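Local coordinates for protein thermosome subunit (Methanococcoides burtonii, PDB 3AQ1) that probably binds and hydrolyses ATP to help unfolded proteins fold, as a group II chaperonin subunit, at residues Asn187-Leu193 / Ala239-Gln245; Thr297-Val301 / Tyr313-Gln318. All coordinates share one frame. Residue numbers count along the deposited sequence, not the author numbering.

Contact 1 (Asn187-Leu193 / Ala239-Gln245)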
loop_
_atom_site.group_PDB
_atom_site.type_symbol
_atom_site.label_atom_id
_atom_site.label_comp_id
_atom_site.label_asym_id
_atom_site.label_seq_id
_atom_site.Cartn_x
_atom_site.Cartn_y
_atom_site.Cartn_z
ATOM N N ASN A 187 18.835 23.271 -13.127
ATOM C CA ASN A 187 19.866 22.250 -13.063
ATOM C C ASN A 187 20.489 22.263 -11.699
ATOM O O ASN A 187 21.651 22.607 -11.539
ATOM C CB ASN A 187 20.938 22.500 -14.111
ATOM C CG ASN A 187 20.363 22.642 -15.471
ATOM O OD1 ASN A 187 19.586 21.791 -15.912
ATOM N ND2 ASN A 187 20.719 23.729 -16.154
ATOM N N ALA A 188 19.700 21.900 -10.707
ATOM C CA ALA A 188 20.177 21.873 -9.342
ATOM C C ALA A 188 21.151 20.720 -9.174
ATOM O O ALA A 188 20.981 19.654 -9.768
ATOM C CB ALA A 188 19.004 21.737 -8.386
ATOM N N LYS A 189 22.183 20.953 -8.378
ATOM C CA LYS A 189 23.087 19.887 -7.986
ATOM C C LYS A 189 22.977 19.819 -6.483
ATOM O O LYS A 189 23.327 20.764 -5.786
ATOM C CB LYS A 189 24.513 20.209 -8.419
ATOM C CG LYS A 189 24.623 20.446 -9.890
ATOM C CD LYS A 189 24.270 19.193 -10.667
ATOM C CE LYS A 189 24.067 19.493 -12.142
ATOM N NZ LYS A 189 24.068 18.237 -12.919
ATOM N N ILE A 190 22.469 18.702 -5.988
ATOM C CA ILE A 190 21.956 18.652 -4.628
ATOM C C ILE A 190 22.848 17.872 -3.684
ATOM O O ILE A 190 23.252 16.740 -3.976
ATOM C CB ILE A 190 20.568 18.031 -4.622
ATOM C CG1 ILE A 190 19.618 18.919 -5.420
ATOM C CG2 ILE A 190 20.091 17.807 -3.192
ATOM C CD1 ILE A 190 18.436 18.199 -5.952
ATOM N N LEU A 191 23.142 18.494 -2.549
ATOM C CA LEU A 191 23.935 17.870 -1.496
ATOM C C LEU A 191 23.039 17.614 -0.277
ATOM O O LEU A 191 22.351 18.519 0.183
ATOM C CB LEU A 191 25.116 18.784 -1.127
ATOM C CG LEU A 191 26.095 18.352 -0.035
ATOM C CD1 LEU A 191 26.981 17.222 -0.521
ATOM C CD2 LEU A 191 26.946 19.523 0.435
ATOM N N LEU A 192 23.024 16.385 0.231
ATOM C CA LEU A 192 22.249 16.073 1.439
ATOM C C LEU A 192 23.172 15.887 2.640
ATOM O O LEU A 192 24.098 15.082 2.586
ATOM C CB LEU A 192 21.367 14.832 1.230
ATOM C CG LEU A 192 20.527 14.928 -0.050
ATOM C CD1 LEU A 192 19.773 13.649 -0.346
ATOM C CD2 LEU A 192 19.586 16.084 0.046
ATOM N N LEU A 193 22.936 16.649 3.708
ATOM C CA LEU A 193 23.725 16.526 4.936
ATOM C C LEU A 193 22.862 16.067 6.092
ATOM O O LEU A 193 21.839 16.670 6.383
ATOM C CB LEU A 193 24.365 17.866 5.320
ATOM C CG LEU A 193 25.233 18.598 4.282
ATOM C CD1 LEU A 193 25.877 19.851 4.867
ATOM C CD2 LEU A 193 26.290 17.682 3.728
ATOM N N ALA A 239 27.874 21.711 -5.331
ATOM C CA ALA A 239 26.430 21.724 -5.144
ATOM C C ALA A 239 25.777 23.098 -5.264
ATOM O O ALA A 239 26.258 24.080 -4.724
ATOM C CB ALA A 239 26.073 21.087 -3.801
ATOM N N ASN A 240 24.661 23.121 -5.982
ATOM C CA ASN A 240 23.735 24.249 -6.111
ATOM C C ASN A 240 22.825 24.457 -4.890
ATOM O O ASN A 240 22.372 25.569 -4.576
ATOM C CB ASN A 240 22.788 23.896 -7.244
ATOM C CG ASN A 240 23.168 24.527 -8.493
ATOM O OD1 ASN A 240 23.783 25.582 -8.486
ATOM N ND2 ASN A 240 22.811 23.908 -9.600
ATOM N N VAL A 241 22.526 23.340 -4.243
ATOM C CA VAL A 241 21.432 23.244 -3.312
ATOM C C VAL A 241 21.885 22.324 -2.200
ATOM O O VAL A 241 22.423 21.236 -2.458
ATOM C CB VAL A 241 20.211 22.651 -4.015
ATOM C CG1 VAL A 241 19.159 22.266 -3.016
ATOM C CG2 VAL A 241 19.684 23.634 -5.053
ATOM N N VAL A 242 21.699 22.781 -0.967
ATOM C CA VAL A 242 22.060 21.984 0.190
ATOM C C VAL A 242 20.850 21.822 1.097
ATOM O O VAL A 242 20.249 22.808 1.512
ATOM C CB VAL A 242 23.182 22.648 0.987
ATOM C CG1 VAL A 242 23.547 21.801 2.168
ATOM C CG2 VAL A 242 24.385 22.863 0.114
ATOM N N PHE A 243 20.486 20.577 1.379
ATOM C CA PHE A 243 19.506 20.274 2.421
ATOM C C PHE A 243 20.233 19.716 3.631
ATOM O O PHE A 243 20.923 18.706 3.542
ATOM C CB PHE A 243 18.475 19.260 1.927
ATOM C CG PHE A 243 17.546 19.800 0.888
ATOM C CD1 PHE A 243 16.438 20.545 1.255
ATOM C CD2 PHE A 243 17.772 19.556 -0.458
ATOM C CE1 PHE A 243 15.572 21.055 0.294
ATOM C CE2 PHE A 243 16.911 20.047 -1.422
ATOM C CZ PHE A 243 15.803 20.798 -1.050
ATOM N N CYS A 244 20.098 20.377 4.768
ATOM C CA CYS A 244 20.767 19.909 5.970
ATOM C C CYS A 244 19.742 19.436 6.992
ATOM O O CYS A 244 18.747 20.100 7.247
ATOM C CB CYS A 244 21.653 21.000 6.561
ATOM S SG CYS A 244 22.553 20.500 8.021
ATOM N N GLN A 245 19.981 18.272 7.573
ATOM C CA GLN A 245 19.037 17.734 8.518
ATOM C C GLN A 245 19.098 18.542 9.810
ATOM O O GLN A 245 18.131 18.599 10.555
ATOM C CB GLN A 245 19.323 16.257 8.776
ATOM C CG GLN A 245 18.377 15.616 9.772
ATOM C CD GLN A 245 18.779 14.204 10.126
ATOM O OE1 GLN A 245 19.191 13.425 9.264
ATOM N NE2 GLN A 245 18.661 13.863 11.400
#
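Two parallel strands, 188-193 and 241-244, lie side by side; their axes approach to 4.8 Å and diverge by 20°. The chain leaves strand 184-193, passes through helix 226-235 and returns in 241-244, a beta-alpha-beta crossover. Backbone bonds in the regular parallel pattern, such as Leu191 N to Val241 O (2.8 Å) and Leu193 N to Phe243 O (2.9 Å), run from Lys189 O to Gln245 N.

Where the pairing starts, Asn240 points its CB toward the other strand and its amide fits against the backbone of Ala188, with Asn240 ND2 3.3 Å from Ala188 CA. The two faces of the pair are filled differently. On the face of Ile190, Leu192, Val241 and Phe243, the aromatic ring is the largest bump; Ile190 CG2 meets its edge at Phe243 CD2 (4.0 Å), while Leu192 CD2 settles against Phe243 CB (3.9 Å). Ile190 CG1 also lies 4.0 Å from Val241 CB, so Ile190 touches both side chains. On the reverse, Leu191 CB rests on the small Ala239 CB (3.7 Å), and Val242 is flanked by two leucines, its CG2 lying 4.2 Å from Leu191 CD2 and its CG1 4.1 Å from Leu193 CD1.

This is the buried middle of a mixed sheet with helices packed on it: Leu275 of helix 269-279 covers Phe243, Val234 of helix 226-235 covers Leu191, Val242 and Leu193, and strand 262-264 continues the parallel pairing beyond 241-244.

Contact 2 (Thr297-Val301 / Tyr313-Gln318)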
loop_
_atom_site.group_PDB
_atom_site.type_symbol
_atom_site.label_atom_id
_atom_site.label_comp_id
_atom_site.label_asym_id
_atom_site.label_seq_id
_atom_site.Cartn_x
_atom_site.Cartn_y
_atom_site.Cartn_z
ATOM N N THR A 297 20.797 15.288 -8.496
ATOM C CA THR A 297 20.374 16.277 -9.472
ATOM C C THR A 297 18.860 16.400 -9.543
ATOM O O THR A 297 18.139 15.435 -9.314
ATOM C CB THR A 297 20.861 15.911 -10.886
ATOM O OG1 THR A 297 20.149 14.760 -11.342
ATOM C CG2 THR A 297 22.338 15.619 -10.892
ATOM N N ALA A 298 18.394 17.587 -9.901
ATOM C CA ALA A 298 16.983 17.832 -10.123
ATOM C C ALA A 298 16.816 18.926 -11.160
ATOM O O ALA A 298 17.537 19.901 -11.145
ATOM C CB ALA A 298 16.318 18.259 -8.815
ATOM N N GLY A 299 15.843 18.787 -12.046
ATOM C CA GLY A 299 15.564 19.836 -13.005
ATOM C C GLY A 299 15.474 21.220 -12.382
ATOM O O GLY A 299 15.999 22.202 -12.927
ATOM N N LEU A 300 14.805 21.309 -11.238
ATOM C CA LEU A 300 14.506 22.606 -10.652
ATOM C C LEU A 300 14.292 22.531 -9.140
ATOM O O LEU A 300 13.621 21.649 -8.636
ATOM C CB LEU A 300 13.265 23.215 -11.329
ATOM C CG LEU A 300 12.708 24.555 -10.833
ATOM C CD1 LEU A 300 13.720 25.666 -11.002
ATOM C CD2 LEU A 300 11.415 24.904 -11.553
ATOM N N VAL A 301 14.879 23.476 -8.427
ATOM C CA VAL A 301 14.591 23.667 -7.029
ATOM C C VAL A 301 14.207 25.123 -6.831
ATOM O O VAL A 301 14.976 26.005 -7.177
ATOM C CB VAL A 301 15.793 23.326 -6.164
ATOM C CG1 VAL A 301 15.585 23.865 -4.746
ATOM C CG2 VAL A 301 16.007 21.821 -6.163
ATOM N N TYR A 313 9.931 23.458 -3.593
ATOM C CA TYR A 313 9.592 22.501 -4.655
ATOM C C TYR A 313 10.844 21.940 -5.386
ATOM O O TYR A 313 11.681 22.691 -5.876
ATOM C CB TYR A 313 8.657 23.154 -5.680
ATOM C CG TYR A 313 7.260 23.474 -5.190
ATOM C CD1 TYR A 313 6.147 22.836 -5.735
ATOM C CD2 TYR A 313 7.044 24.429 -4.202
ATOM C CE1 TYR A 313 4.875 23.128 -5.300
ATOM C CE2 TYR A 313 5.761 24.723 -3.757
ATOM C CZ TYR A 313 4.688 24.075 -4.313
ATOM O OH TYR A 313 3.419 24.370 -3.876
ATOM N N VAL A 314 10.953 20.618 -5.450
ATOM C CA VAL A 314 12.021 19.946 -6.181
ATOM C C VAL A 314 11.409 19.131 -7.330
ATOM O O VAL A 314 10.983 18.012 -7.135
ATOM C CB VAL A 314 12.808 19.012 -5.246
ATOM C CG1 VAL A 314 13.940 18.365 -5.977
ATOM C CG2 VAL A 314 13.328 19.786 -4.057
ATOM N N THR A 315 11.352 19.714 -8.523
ATOM C CA THR A 315 10.713 19.080 -9.678
ATOM C C THR A 315 11.713 18.679 -10.773
ATOM O O THR A 315 12.883 19.062 -10.748
ATOM C CB THR A 315 9.670 20.010 -10.315
ATOM O OG1 THR A 315 10.308 21.206 -10.756
ATOM C CG2 THR A 315 8.625 20.389 -9.315
ATOM N N GLY A 316 11.235 17.911 -11.743
ATOM C CA GLY A 316 12.080 17.421 -12.819
ATOM C C GLY A 316 13.183 16.497 -12.356
ATOM O O GLY A 316 14.209 16.418 -13.006
ATOM N N CYS A 317 12.975 15.800 -11.241
ATOM C CA CYS A 317 14.048 15.041 -10.592
ATOM C C CYS A 317 14.545 13.879 -11.422
ATOM O O CYS A 317 13.814 13.341 -12.259
ATOM C CB CYS A 317 13.633 14.524 -9.216
ATOM S SG CYS A 317 13.666 15.725 -7.905
ATOM N N GLN A 318 15.804 13.525 -11.151
ATOM C CA GLN A 318 16.573 12.486 -11.830
ATOM C C GLN A 318 15.746 11.241 -12.170
ATOM O O GLN A 318 15.213 11.115 -13.280
ATOM C CB GLN A 318 17.789 12.128 -10.956
ATOM C CG GLN A 318 18.702 11.034 -11.513
ATOM C CD GLN A 318 20.045 10.933 -10.784
ATOM O OE1 GLN A 318 20.431 11.828 -10.025
ATOM N NE2 GLN A 318 20.770 9.843 -11.029
#
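A classic beta bulge interrupts the antiparallel pairing of 297-301 with 313-318, where Gly299 and Leu300 both face Thr315 close to the open end of the hairpin made by strands 300-305 and 310-317. Thr297 and Thr315 have the most surface covered here, followed by the poorly ordered Gln318.

Thr315 forms the hydrogen-bonded pair with Leu300: Leu300 N donates to Thr315 O and Thr315 N to Leu300 O, each at 3.0 Å. Their side chains share one face of the sheet, and Leu300 CB meets Thr315 OG1 at 3.6 Å. The extra residue, Gly299, turns the strand through a corner, and Gly316 turns the partner strand opposite it; Gly299 N donates to Gly316 O at 3.0 Å, joining the two corners. With their CA atoms 4.2 Å apart, neither position leaves comfortable space for a side chain pointing at the other strand, and Gly316 also has a positive phi of 64°.

Beyond the corner, Thr297 lies beside Gln318, whose side chain runs alongside it. The other face is apolar: Ala298, Val301, Val314 and Cys317 turn inward, where Leu275 and Val278 of helix 269-279 meet Val314 and Cys317. Ala298 CB touches both partners there, 3.7 Å from Val314 CG1 and 3.8 Å from Cys317 SG.

In the fold
Contact 1 is complete along the chain before contact 2 begins, yet their centres lie only about 11 Å apart, on the same side of the chain's centre. Strand 184-193 connects them: it runs parallel to 241-244 and antiparallel to both 296-298 and 300-305, so the two pairings are successive parts of one mixed sheet. Asn187 N and Ala188 N probably hydrogen-bond to Gly299 O and Ala298 O, each at 3.0 Å. Ile190 CD1 packs on Ala298 CB at 3.6 Å, and helix 269-279 covers residues of both contacts. Together they build part of the apical domain of the group II chaperonin subunit, the domain that in this family probably receives unfolded protein.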